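Local coordinates for protein probable amidase (Thermus thermophilus, PDB 2DC0) that is a probable amidase, a two-chain assembly whose subunits are each built round a large mixed beta-sheet flanked by helices, at residues 393-398 with 411-416. Numbering follows the deposited sequence.
Sequences VPTLAL and QVVGAY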
ATOM      1  N   VAL A 393       0.744  -1.384  -8.135  1.00 14.14           N
ATOM      2  CA  VAL A 393       1.913  -2.108  -8.631  1.00 15.44           C
ATOM      3  C   VAL A 393       2.069  -2.029 -10.149  1.00 15.60           C
ATOM      4  O   VAL A 393       1.086  -1.958 -10.883  1.00 15.28           O
ATOM      5  CB  VAL A 393       1.873  -3.588  -8.196  1.00 16.49           C
ATOM      6  CG1 VAL A 393       1.911  -3.669  -6.674  1.00 17.46           C
ATOM      7  CG2 VAL A 393       0.623  -4.267  -8.723  1.00 16.67           C
ATOM      8  N   PRO A 394       3.322  -2.033 -10.640  1.00 15.81           N
ATOM      9  CA  PRO A 394       3.590  -1.958 -12.081  1.00 15.74           C
ATOM     10  C   PRO A 394       3.000  -3.138 -12.837  1.00 16.83           C
ATOM     11  O   PRO A 394       3.255  -4.290 -12.496  1.00 16.18           O
ATOM     12  CB  PRO A 394       5.117  -1.911 -12.148  1.00 15.62           C
ATOM     13  CG  PRO A 394       5.532  -2.708 -10.934  1.00 15.95           C
ATOM     14  CD  PRO A 394       4.573  -2.210  -9.878  1.00 14.38           C
ATOM     15  N   THR A 395       2.209  -2.843 -13.863  1.00 16.22           N
ATOM     16  CA  THR A 395       1.564  -3.889 -14.644  1.00 16.43           C
ATOM     17  C   THR A 395       1.610  -3.596 -16.140  1.00 16.59           C
ATOM     18  O   THR A 395       1.202  -2.529 -16.594  1.00 14.75           O
ATOM     19  CB  THR A 395       0.101  -4.060 -14.213  1.00 17.81           C
ATOM     20  OG1 THR A 395       0.041  -4.170 -12.783  1.00 18.23           O
ATOM     21  CG2 THR A 395      -0.488  -5.314 -14.840  1.00 15.16           C
ATOM     22  N   LEU A 396       2.116  -4.562 -16.897  1.00 15.52           N
ATOM     23  CA  LEU A 396       2.228  -4.434 -18.340  1.00 15.47           C
ATOM     24  C   LEU A 396       1.157  -5.252 -19.050  1.00 16.01           C
ATOM     25  O   LEU A 396       0.812  -6.348 -18.603  1.00 16.34           O
ATOM     26  CB  LEU A 396       3.603  -4.937 -18.793  1.00 13.28           C
ATOM     27  CG  LEU A 396       3.871  -4.964 -20.294  1.00 15.42           C
ATOM     28  CD1 LEU A 396       4.002  -3.523 -20.798  1.00 14.01           C
ATOM     29  CD2 LEU A 396       5.155  -5.736 -20.585  1.00 13.70           C
ATOM     30  N   ALA A 397       0.620  -4.715 -20.142  1.00 14.78           N
ATOM     31  CA  ALA A 397      -0.350  -5.451 -20.947  1.00 15.09           C
ATOM     32  C   ALA A 397       0.272  -5.550 -22.339  1.00 15.54           C
ATOM     33  O   ALA A 397       0.676  -4.539 -22.908  1.00 15.14           O
ATOM     34  CB  ALA A 397      -1.696  -4.705 -21.016  1.00 14.56           C
ATOM     35  N   LEU A 398       0.391  -6.767 -22.857  1.00 14.36           N
ATOM     36  CA  LEU A 398       0.932  -6.986 -24.197  1.00 17.41           C
ATOM     37  C   LEU A 398       0.167  -8.115 -24.879  1.00 16.03           C
ATOM     38  O   LEU A 398      -0.329  -9.028 -24.214  1.00 15.73           O
ATOM     39  CB  LEU A 398       2.434  -7.327 -24.151  1.00 20.19           C
ATOM     40  CG  LEU A 398       3.040  -8.250 -23.079  1.00 23.34           C
ATOM     41  CD1 LEU A 398       2.113  -9.371 -22.702  1.00 26.11           C
ATOM     42  CD2 LEU A 398       4.364  -8.791 -23.632  1.00 25.17           C
ATOM     43  N   GLN A 411      -1.370  -9.857 -18.985  1.00 14.70           N
ATOM     44  CA  GLN A 411      -0.879  -8.969 -17.940  1.00 14.14           C
ATOM     45  C   GLN A 411       0.346  -9.567 -17.270  1.00 14.86           C
ATOM     46  O   GLN A 411       0.376 -10.756 -16.970  1.00 15.76           O
ATOM     47  CB  GLN A 411      -1.942  -8.739 -16.865  1.00 13.96           C
ATOM     48  CG  GLN A 411      -3.062  -7.802 -17.253  1.00 15.50           C
ATOM     49  CD  GLN A 411      -3.971  -7.509 -16.072  1.00 14.31           C
ATOM     50  OE1 GLN A 411      -4.770  -8.353 -15.667  1.00 17.17           O
ATOM     51  NE2 GLN A 411      -3.836  -6.319 -15.501  1.00 12.69           N
ATOM     52  N   VAL A 412       1.353  -8.725 -17.058  1.00 14.20           N
ATOM     53  CA  VAL A 412       2.580  -9.108 -16.379  1.00 14.96           C
ATOM     54  C   VAL A 412       2.590  -8.176 -15.171  1.00 15.87           C
ATOM     55  O   VAL A 412       2.733  -6.966 -15.326  1.00 16.35           O
ATOM     56  CB  VAL A 412       3.831  -8.838 -17.249  1.00 16.13           C
ATOM     57  CG1 VAL A 412       5.086  -9.295 -16.502  1.00 14.38           C
ATOM     58  CG2 VAL A 412       3.713  -9.578 -18.593  1.00 15.06           C
ATOM     59  N   VAL A 413       2.419  -8.744 -13.980  1.00 15.95           N
ATOM     60  CA  VAL A 413       2.350  -7.976 -12.735  1.00 14.73           C
ATOM     61  C   VAL A 413       3.588  -8.113 -11.856  1.00 15.41           C
ATOM     62  O   VAL A 413       3.975  -9.225 -11.500  1.00 14.89           O
ATOM     63  CB  VAL A 413       1.132  -8.431 -11.895  1.00 14.89           C
ATOM     64  CG1 VAL A 413       0.980  -7.553 -10.662  1.00 13.76           C
ATOM     65  CG2 VAL A 413      -0.133  -8.401 -12.749  1.00 14.12           C
ATOM     66  N   GLY A 414       4.196  -6.989 -11.483  1.00 14.47           N
ATOM     67  CA  GLY A 414       5.385  -7.038 -10.639  1.00 15.08           C
ATOM     68  C   GLY A 414       5.179  -6.391  -9.279  1.00 15.17           C
ATOM     69  O   GLY A 414       4.116  -5.827  -9.007  1.00 14.97           O
ATOM     70  N   ALA A 415       6.193  -6.476  -8.422  1.00 13.74           N
ATOM     71  CA  ALA A 415       6.132  -5.884  -7.093  1.00 15.14           C
ATOM     72  C   ALA A 415       6.204  -4.369  -7.220  1.00 15.05           C
ATOM     73  O   ALA A 415       6.687  -3.845  -8.220  1.00 14.35           O
ATOM     74  CB  ALA A 415       7.300  -6.389  -6.229  1.00 16.86           C
ATOM     75  N   TYR A 416       5.726  -3.678  -6.191  1.00 16.49           N
ATOM     76  CA  TYR A 416       5.715  -2.225  -6.155  1.00 16.95           C
ATOM     77  C   TYR A 416       7.127  -1.701  -6.436  1.00 16.39           C
ATOM     78  O   TYR A 416       8.099  -2.175  -5.849  1.00 15.87           O
ATOM     79  CB  TYR A 416       5.234  -1.766  -4.774  1.00 17.40           C
ATOM     80  CG  TYR A 416       4.520  -0.433  -4.765  1.00 15.69           C
ATOM     81  CD1 TYR A 416       3.140  -0.353  -4.585  1.00 15.90           C
ATOM     82  CD2 TYR A 416       5.227   0.751  -4.930  1.00 17.40           C
ATOM     83  CE1 TYR A 416       2.481   0.883  -4.569  1.00 15.94           C
ATOM     84  CE2 TYR A 416       4.584   1.986  -4.917  1.00 17.69           C
ATOM     85  CZ  TYR A 416       3.215   2.042  -4.736  1.00 16.64           C
ATOM     86  OH  TYR A 416       2.598   3.265  -4.722  1.00 16.49           O
TER
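Thr395 and Val413 stand side by side on one face of an antiparallel strand pair, pointing the same way, with Thr395 CG2 3.7 Å from Val413 CG2. They form a non-hydrogen-bonded pair, their CA atoms 4.6 Å apart. Thr395 CG2 lies anti to its own backbone N; the hydroxyl (chi1 -49°) sits beside that N and turns back along its own segment, where OG1 donates to Val393 O from above the carbonyl plane. The bond holds the rotation of the threonine and links it to the residue two before it; Val393 O also accepts from Lys185 NZ, so two donors grip this oxygen. Val393 meets Val413 obliquely, CG2 to CG1 at 3.8 Å, while its other methyl, CG1, approaches Tyr416 CD1 at 4.1 Å. Its CB also lies 3.3 Å from Gly414 O, a buried carbonyl oxygen with no hydrogen-bonding partner. Beside it the Pro394 ring packs tightly on Ala415 O, with CD at 3.1 Å. On the other sheet face Leu396 and Val412 bring their CB atoms to 4.2 Å, and Leu398 CD1 reaches Val412 CG2. Beneath these side chains, Leu396 and Val412 exchange reciprocal N-H...O bonds, and Gly414 N, donating almost straight to Pro394 O (3.0 Å, 175°), adds a third backbone bond just before strand 395-403 begins. Both segments belong to the hairpin of strands 395-403 and 406-413, interior to the large mixed sheet. Strand 182-185 flanks 395-403, and strand 350-354 flanks 406-413. Phe388 of helix 386-390 covers the face bearing Thr395 and Val413; helix 419-430 covers the other, Val422 meeting Leu396 and Leu429 meeting Val412, and at the far end Tyr416 packs on Arg338 of the second subunit.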